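PDB 1WMI: type II toxin-antitoxin system RelE/ParE family toxin from Pyrococcus horikoshii, which probably inhibits translation as a RelE-type toxin, by cleaving mRNA at the ribosome, and is presumably neutralised by a partner antitoxin. Local coordinates for residues Y35-R40 / V70-K75; R30-Y35 / R40-V45. All coordinates share one frame; numbering follows the deposited sequence.

Contact 1. Residues Y35-R40 / V70-K75; sequences YEPVPR and VNWKDK
Pro37 presses against the six-membered end of the Trp72 indole, and Val70, at the end of strand 65-71, puts a methyl over a face of the same indole. Pro37 CG is 3.5 Å from Trp72 CH2 and about equally far from CZ3. The two side chains cross at about a right angle. The proline meets the indole obliquely. Pro37 CB turns to the strand and is 4.1 Å from Val70 CG1. Val38 adds a looser touch, with its CG2 4.4 Å from Trp72 CH2.

Side-chain torsions explain how the tryptophan reaches the loop. Its CG is anti to the carbonyl carbon (chi1 -56°), and chi2 of 95° turns the indole across that bond. The ring therefore extends back over Val70. Val70 CG1 sits 3.5 Å above the plane of the indole, over its centre. This methyl is anti to the backbone N (chi1 177°). It thus covers an indole face and also meets the proline.

Beyond Trp72 the chain turns tightly. A weak backbone hydrogen bond joins Lys75 N to Asn71 O at 2.7 Å. On the exposed turn, Lys73 NZ and Asp74 OD2 form a salt bridge.

Tyr68 gives a hydrogen bond to Pro37 O, and Trp72 NE1 makes a weak one to Asp55 OD1. Tyr57 of strand 54-60 packs on Val38, Val70 and Trp72. A basic side chain of another protein's chain, presumably the antitoxin, makes a cation-pi contact with Trp72.

No hydrogen bond joins the two segments. Between them only apolar groups meet; the hydrogen bond of Tyr68, on the same strand as Val70, adds a polar hold on the loop after helix 20-33.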
loop_
_atom_site.group_PDB
_atom_site.type_symbol
_atom_site.label_atom_id
_atom_site.label_comp_id
_atom_site.label_asym_id
_atom_site.label_seq_id
_atom_site.Cartn_x
_atom_site.Cartn_y
_atom_site.Cartn_z
ATOM N N TYR A 35 -16.632 -1.720 -11.452
ATOM C CA TYR A 35 -16.578 -0.380 -12.022
ATOM C C TYR A 35 -15.148 0.130 -12.096
ATOM O O TYR A 35 -14.744 0.734 -13.091
ATOM C CB TYR A 35 -17.399 0.599 -11.180
ATOM C CG TYR A 35 -18.886 0.423 -11.303
ATOM C CD1 TYR A 35 -19.524 0.566 -12.529
ATOM C CD2 TYR A 35 -19.665 0.152 -10.183
ATOM C CE1 TYR A 35 -20.912 0.450 -12.636
ATOM C CE2 TYR A 35 -21.044 0.033 -10.275
ATOM C CZ TYR A 35 -21.663 0.186 -11.504
ATOM O OH TYR A 35 -23.033 0.080 -11.588
ATOM N N GLU A 36 -14.395 -0.115 -11.028
ATOM C CA GLU A 36 -13.016 0.335 -10.906
ATOM C C GLU A 36 -12.100 -0.861 -10.662
ATOM O O GLU A 36 -12.112 -1.446 -9.587
ATOM C CB GLU A 36 -12.919 1.313 -9.730
ATOM C CG GLU A 36 -11.588 2.026 -9.615
ATOM C CD GLU A 36 -11.456 3.144 -10.629
ATOM O OE1 GLU A 36 -10.314 3.567 -10.912
ATOM O OE2 GLU A 36 -12.507 3.606 -11.139
ATOM N N PRO A 37 -11.296 -1.243 -11.661
ATOM C CA PRO A 37 -10.375 -2.381 -11.542
ATOM C C PRO A 37 -9.254 -2.213 -10.507
ATOM O O PRO A 37 -8.785 -3.192 -9.919
ATOM C CB PRO A 37 -9.845 -2.532 -12.962
ATOM C CG PRO A 37 -9.843 -1.116 -13.455
ATOM C CD PRO A 37 -11.200 -0.635 -12.997
ATOM N N VAL A 38 -8.820 -0.977 -10.292
ATOM C CA VAL A 38 -7.773 -0.707 -9.316
ATOM C C VAL A 38 -8.197 0.396 -8.348
ATOM O O VAL A 38 -7.821 1.555 -8.505
ATOM C CB VAL A 38 -6.438 -0.290 -9.997
ATOM C CG1 VAL A 38 -5.327 -0.208 -8.946
ATOM C CG2 VAL A 38 -6.062 -1.292 -11.087
ATOM N N PRO A 39 -9.023 0.048 -7.350
ATOM C CA PRO A 39 -9.491 1.020 -6.356
ATOM C C PRO A 39 -8.360 1.237 -5.352
ATOM O O PRO A 39 -8.458 0.842 -4.195
ATOM C CB PRO A 39 -10.694 0.314 -5.741
ATOM C CG PRO A 39 -10.262 -1.123 -5.770
ATOM C CD PRO A 39 -9.678 -1.258 -7.152
ATOM N N ARG A 40 -7.284 1.860 -5.824
ATOM C CA ARG A 40 -6.093 2.101 -5.020
ATOM C C ARG A 40 -6.290 2.648 -3.619
ATOM O O ARG A 40 -5.804 2.065 -2.653
ATOM C CB ARG A 40 -5.126 3.013 -5.779
ATOM C CG ARG A 40 -3.913 3.436 -4.962
ATOM C CD ARG A 40 -2.612 2.985 -5.615
ATOM N NE ARG A 40 -1.455 3.681 -5.051
ATOM C CZ ARG A 40 -0.185 3.381 -5.312
ATOM N NH1 ARG A 40 0.786 4.084 -4.743
ATOM N NH2 ARG A 40 0.118 2.380 -6.131
ATOM N N VAL A 70 -6.202 -8.498 -13.790
ATOM C CA VAL A 70 -7.070 -7.661 -14.600
ATOM C C VAL A 70 -6.680 -7.866 -16.050
ATOM O O VAL A 70 -5.538 -7.617 -16.442
ATOM C CB VAL A 70 -6.929 -6.153 -14.250
ATOM C CG1 VAL A 70 -7.807 -5.309 -15.183
ATOM C CG2 VAL A 70 -7.328 -5.913 -12.812
ATOM N N ASN A 71 -7.633 -8.356 -16.831
ATOM C CA ASN A 71 -7.431 -8.588 -18.251
ATOM C C ASN A 71 -8.158 -7.419 -18.884
ATOM O O ASN A 71 -9.384 -7.431 -19.006
ATOM C CB ASN A 71 -8.086 -9.901 -18.667
ATOM C CG ASN A 71 -7.679 -10.344 -20.055
ATOM O OD1 ASN A 71 -7.016 -9.611 -20.782
ATOM N ND2 ASN A 71 -8.085 -11.549 -20.432
ATOM N N TRP A 72 -7.399 -6.398 -19.265
ATOM C CA TRP A 72 -7.978 -5.204 -19.853
ATOM C C TRP A 72 -8.663 -5.433 -21.186
ATOM O O TRP A 72 -9.680 -4.810 -21.467
ATOM C CB TRP A 72 -6.908 -4.124 -20.003
ATOM C CG TRP A 72 -6.232 -3.797 -18.707
ATOM C CD1 TRP A 72 -5.067 -4.326 -18.239
ATOM C CD2 TRP A 72 -6.693 -2.884 -17.702
ATOM N NE1 TRP A 72 -4.767 -3.798 -17.006
ATOM C CE2 TRP A 72 -5.747 -2.910 -16.650
ATOM C CE3 TRP A 72 -7.810 -2.047 -17.583
ATOM C CZ2 TRP A 72 -5.884 -2.128 -15.493
ATOM C CZ3 TRP A 72 -7.949 -1.270 -16.435
ATOM C CH2 TRP A 72 -6.988 -1.316 -15.403
ATOM N N LYS A 73 -8.113 -6.332 -21.997
ATOM C CA LYS A 73 -8.671 -6.627 -23.315
ATOM C C LYS A 73 -10.078 -7.200 -23.227
ATOM O O LYS A 73 -10.995 -6.730 -23.900
ATOM C CB LYS A 73 -7.766 -7.615 -24.056
ATOM C CG LYS A 73 -8.038 -7.717 -25.555
ATOM C CD LYS A 73 -8.561 -9.092 -25.964
ATOM C CE LYS A 73 -10.060 -9.234 -25.763
ATOM N NZ LYS A 73 -10.876 -8.513 -26.774
ATOM N N ASP A 74 -10.247 -8.215 -22.388
ATOM C CA ASP A 74 -11.543 -8.865 -22.213
ATOM C C ASP A 74 -12.372 -8.248 -21.089
ATOM O O ASP A 74 -13.555 -8.556 -20.948
ATOM C CB ASP A 74 -11.343 -10.349 -21.908
ATOM C CG ASP A 74 -10.579 -11.076 -22.991
ATOM O OD1 ASP A 74 -9.637 -11.820 -22.652
ATOM O OD2 ASP A 74 -10.929 -10.927 -24.177
ATOM N N LYS A 75 -11.747 -7.385 -20.294
ATOM C CA LYS A 75 -12.415 -6.747 -19.160
ATOM C C LYS A 75 -12.822 -7.819 -18.145
ATOM O O LYS A 75 -13.960 -7.883 -17.703
ATOM C CB LYS A 75 -13.644 -5.957 -19.627
ATOM C CG LYS A 75 -13.306 -4.780 -20.538
ATOM C CD LYS A 75 -14.446 -3.769 -20.625
ATOM C CE LYS A 75 -15.660 -4.318 -21.361
ATOM N NZ LYS A 75 -16.725 -3.275 -21.477
#

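Contact 2. Residues R30-Y35 / R40-V45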
loop_
_atom_site.group_PDB
_atom_site.type_symbol
_atom_site.label_atom_id
_atom_site.label_comp_id
_atom_site.label_asym_id
_atom_site.label_seq_id
_atom_site.Cartn_x
_atom_site.Cartn_y
_atom_site.Cartn_z
ATOM N N ARG A 30 -16.039 -6.682 -4.513
ATOM C CA ARG A 30 -16.486 -7.212 -5.803
ATOM C C ARG A 30 -17.328 -6.170 -6.547
ATOM O O ARG A 30 -17.154 -5.954 -7.745
ATOM C CB ARG A 30 -17.340 -8.467 -5.609
ATOM C CG ARG A 30 -18.023 -8.936 -6.890
ATOM C CD ARG A 30 -19.306 -9.721 -6.614
ATOM N NE ARG A 30 -20.282 -8.917 -5.884
ATOM C CZ ARG A 30 -21.452 -9.361 -5.429
ATOM N NH1 ARG A 30 -22.251 -8.533 -4.777
ATOM N NH2 ARG A 30 -21.823 -10.624 -5.623
ATOM N N ASP A 31 -18.250 -5.537 -5.832
ATOM C CA ASP A 31 -19.120 -4.533 -6.444
ATOM C C ASP A 31 -18.305 -3.359 -6.994
ATOM O O ASP A 31 -18.584 -2.846 -8.078
ATOM C CB ASP A 31 -20.147 -4.031 -5.418
ATOM C CG ASP A 31 -21.223 -5.065 -5.112
ATOM O OD1 ASP A 31 -22.001 -4.854 -4.157
ATOM O OD2 ASP A 31 -21.304 -6.084 -5.828
ATOM N N ILE A 32 -17.293 -2.935 -6.245
ATOM C CA ILE A 32 -16.457 -1.827 -6.685
ATOM C C ILE A 32 -15.557 -2.235 -7.850
ATOM O O ILE A 32 -15.355 -1.471 -8.797
ATOM C CB ILE A 32 -15.606 -1.292 -5.515
ATOM C CG1 ILE A 32 -16.531 -0.621 -4.493
ATOM C CG2 ILE A 32 -14.556 -0.329 -6.033
ATOM C CD1 ILE A 32 -15.873 -0.197 -3.215
ATOM N N LEU A 33 -15.029 -3.446 -7.785
ATOM C CA LEU A 33 -14.154 -3.972 -8.833
ATOM C C LEU A 33 -14.808 -3.939 -10.224
ATOM O O LEU A 33 -14.133 -3.722 -11.241
ATOM C CB LEU A 33 -13.757 -5.407 -8.468
ATOM C CG LEU A 33 -12.297 -5.712 -8.114
ATOM C CD1 LEU A 33 -11.680 -4.583 -7.300
ATOM C CD2 LEU A 33 -12.252 -7.032 -7.365
ATOM N N GLU A 34 -16.122 -4.151 -10.269
ATOM C CA GLU A 34 -16.842 -4.148 -11.536
ATOM C C GLU A 34 -16.850 -2.781 -12.220
ATOM O O GLU A 34 -17.049 -2.693 -13.428
ATOM C CB GLU A 34 -18.273 -4.653 -11.330
ATOM C CG GLU A 34 -18.310 -6.135 -10.979
ATOM C CD GLU A 34 -19.686 -6.620 -10.568
ATOM O OE1 GLU A 34 -19.819 -7.818 -10.248
ATOM O OE2 GLU A 34 -20.633 -5.811 -10.558
ATOM N N TYR A 35 -16.632 -1.720 -11.452
ATOM C CA TYR A 35 -16.578 -0.380 -12.022
ATOM C C TYR A 35 -15.148 0.130 -12.096
ATOM O O TYR A 35 -14.744 0.734 -13.091
ATOM C CB TYR A 35 -17.399 0.599 -11.180
ATOM C CG TYR A 35 -18.886 0.423 -11.303
ATOM C CD1 TYR A 35 -19.524 0.566 -12.529
ATOM C CD2 TYR A 35 -19.665 0.152 -10.183
ATOM C CE1 TYR A 35 -20.912 0.450 -12.636
ATOM C CE2 TYR A 35 -21.044 0.033 -10.275
ATOM C CZ TYR A 35 -21.663 0.186 -11.504
ATOM O OH TYR A 35 -23.033 0.080 -11.588
ATOM N N ARG A 40 -7.284 1.860 -5.824
ATOM C CA ARG A 40 -6.093 2.101 -5.020
ATOM C C ARG A 40 -6.290 2.648 -3.619
ATOM O O ARG A 40 -5.804 2.065 -2.653
ATOM C CB ARG A 40 -5.126 3.013 -5.779
ATOM C CG ARG A 40 -3.913 3.436 -4.962
ATOM C CD ARG A 40 -2.612 2.985 -5.615
ATOM N NE ARG A 40 -1.455 3.681 -5.051
ATOM C CZ ARG A 40 -0.185 3.381 -5.312
ATOM N NH1 ARG A 40 0.786 4.084 -4.743
ATOM N NH2 ARG A 40 0.118 2.380 -6.131
ATOM N N GLU A 41 -7.001 3.766 -3.520
ATOM C CA GLU A 41 -7.238 4.437 -2.248
ATOM C C GLU A 41 -8.019 3.637 -1.216
ATOM O O GLU A 41 -7.568 3.463 -0.081
ATOM C CB GLU A 41 -7.970 5.756 -2.494
ATOM C CG GLU A 41 -7.396 6.947 -1.751
ATOM C CD GLU A 41 -6.531 7.820 -2.642
ATOM O OE1 GLU A 41 -7.037 8.267 -3.693
ATOM O OE2 GLU A 41 -5.355 8.064 -2.297
ATOM N N LYS A 42 -9.188 3.151 -1.614
ATOM C CA LYS A 42 -10.050 2.416 -0.701
ATOM C C LYS A 42 -9.535 1.052 -0.273
ATOM O O LYS A 42 -9.867 0.583 0.813
ATOM C CB LYS A 42 -11.448 2.272 -1.307
ATOM C CG LYS A 42 -12.514 1.792 -0.329
ATOM C CD LYS A 42 -13.883 2.316 -0.735
ATOM C CE LYS A 42 -13.923 3.843 -0.704
ATOM N NZ LYS A 42 -15.143 4.360 -1.371
ATOM N N PHE A 43 -8.723 0.415 -1.109
ATOM C CA PHE A 43 -8.219 -0.903 -0.764
ATOM C C PHE A 43 -6.705 -1.060 -0.755
ATOM O O PHE A 43 -6.195 -2.176 -0.872
ATOM C CB PHE A 43 -8.856 -1.938 -1.687
ATOM C CG PHE A 43 -10.328 -2.103 -1.472
ATOM C CD1 PHE A 43 -10.804 -2.758 -0.342
ATOM C CD2 PHE A 43 -11.244 -1.580 -2.380
ATOM C CE1 PHE A 43 -12.168 -2.893 -0.111
ATOM C CE2 PHE A 43 -12.612 -1.709 -2.160
ATOM C CZ PHE A 43 -13.074 -2.369 -1.020
ATOM N N ASP A 44 -5.994 0.058 -0.633
ATOM C CA ASP A 44 -4.529 0.058 -0.556
ATOM C C ASP A 44 -3.915 -0.920 -1.551
ATOM O O ASP A 44 -2.945 -1.611 -1.244
ATOM C CB ASP A 44 -4.112 -0.325 0.869
ATOM C CG ASP A 44 -2.766 0.254 1.268
ATOM O OD1 ASP A 44 -2.083 0.860 0.409
ATOM O OD2 ASP A 44 -2.389 0.097 2.453
ATOM N N VAL A 45 -4.475 -0.969 -2.751
ATOM C CA VAL A 45 -3.999 -1.891 -3.768
ATOM C C VAL A 45 -2.664 -1.511 -4.409
ATOM O O VAL A 45 -2.371 -0.331 -4.610
ATOM C CB VAL A 45 -5.055 -2.052 -4.891
ATOM C CG1 VAL A 45 -6.418 -2.387 -4.290
ATOM C CG2 VAL A 45 -5.147 -0.785 -5.693
#
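The end of helix 20-33 faces the short, weakly bonded helix 40-43, and the nearest CA atoms, those of Ile32 and Lys42, are 9.7 Å apart. Side chains span this gap. Ile32 does most of the work from its side, and its CD1 is the touching atom. CD1 lies 3.7 Å from Phe43 CE2. It meets the ring at the edge, near its plane. The same methyl is 4.1 Å from Lys42 CD.

The isoleucine is extended toward the short helix. CG1 is anti to the carbonyl carbon (chi1 -68°), and chi2 of 173° carries CD1 straight outward. Lys42 approaches at about a right angle to Ile32, with only its aliphatic part in contact. Its CG also stands 3.9 Å above one face of the Phe43 ring, toward the rim. Edge and face of this phenylalanine are thus met by different neighbours. Phe29, from the same long helix, adds an edge-to-face ring contact to Phe43.

Charged groups lie to the side. Arg30 NH1 binds Asp31 OD2 at 2.8 Å on the syn side of the carboxylate, with the oxygen tilted out of the guanidinium plane. Asp44 follows the short helix with positive phi (42°), and its OD2 forms salt bridges to Arg58 and Arg60 of the second subunit.

This is helix-to-helix packing over the sheet. It fits the RelE/ParE toxin fold, where N-terminal helices lie against a mainly antiparallel sheet.

Contacts 1 and 2 share Tyr35 and Arg40 and interleave along the chain. Contact 1 ties the linker between the two helices to the end of strand 65-71; contact 2 joins those helices to each other. Contact 1 is the more buried, while contact 2 has exposed Lys42 at its margin. Both are apolar across their segments, but contact 1 centres on an indole and a proline, contact 2 on one isoleucine methyl and a phenyl edge. They meet directly: Pro39 CB packs on Ile32 CG2 at 3.9 Å, and Pro39 also reaches Leu33 and Val45. Through Pro39 and Val38 the apolar contacts of the helices connect with those at the strand.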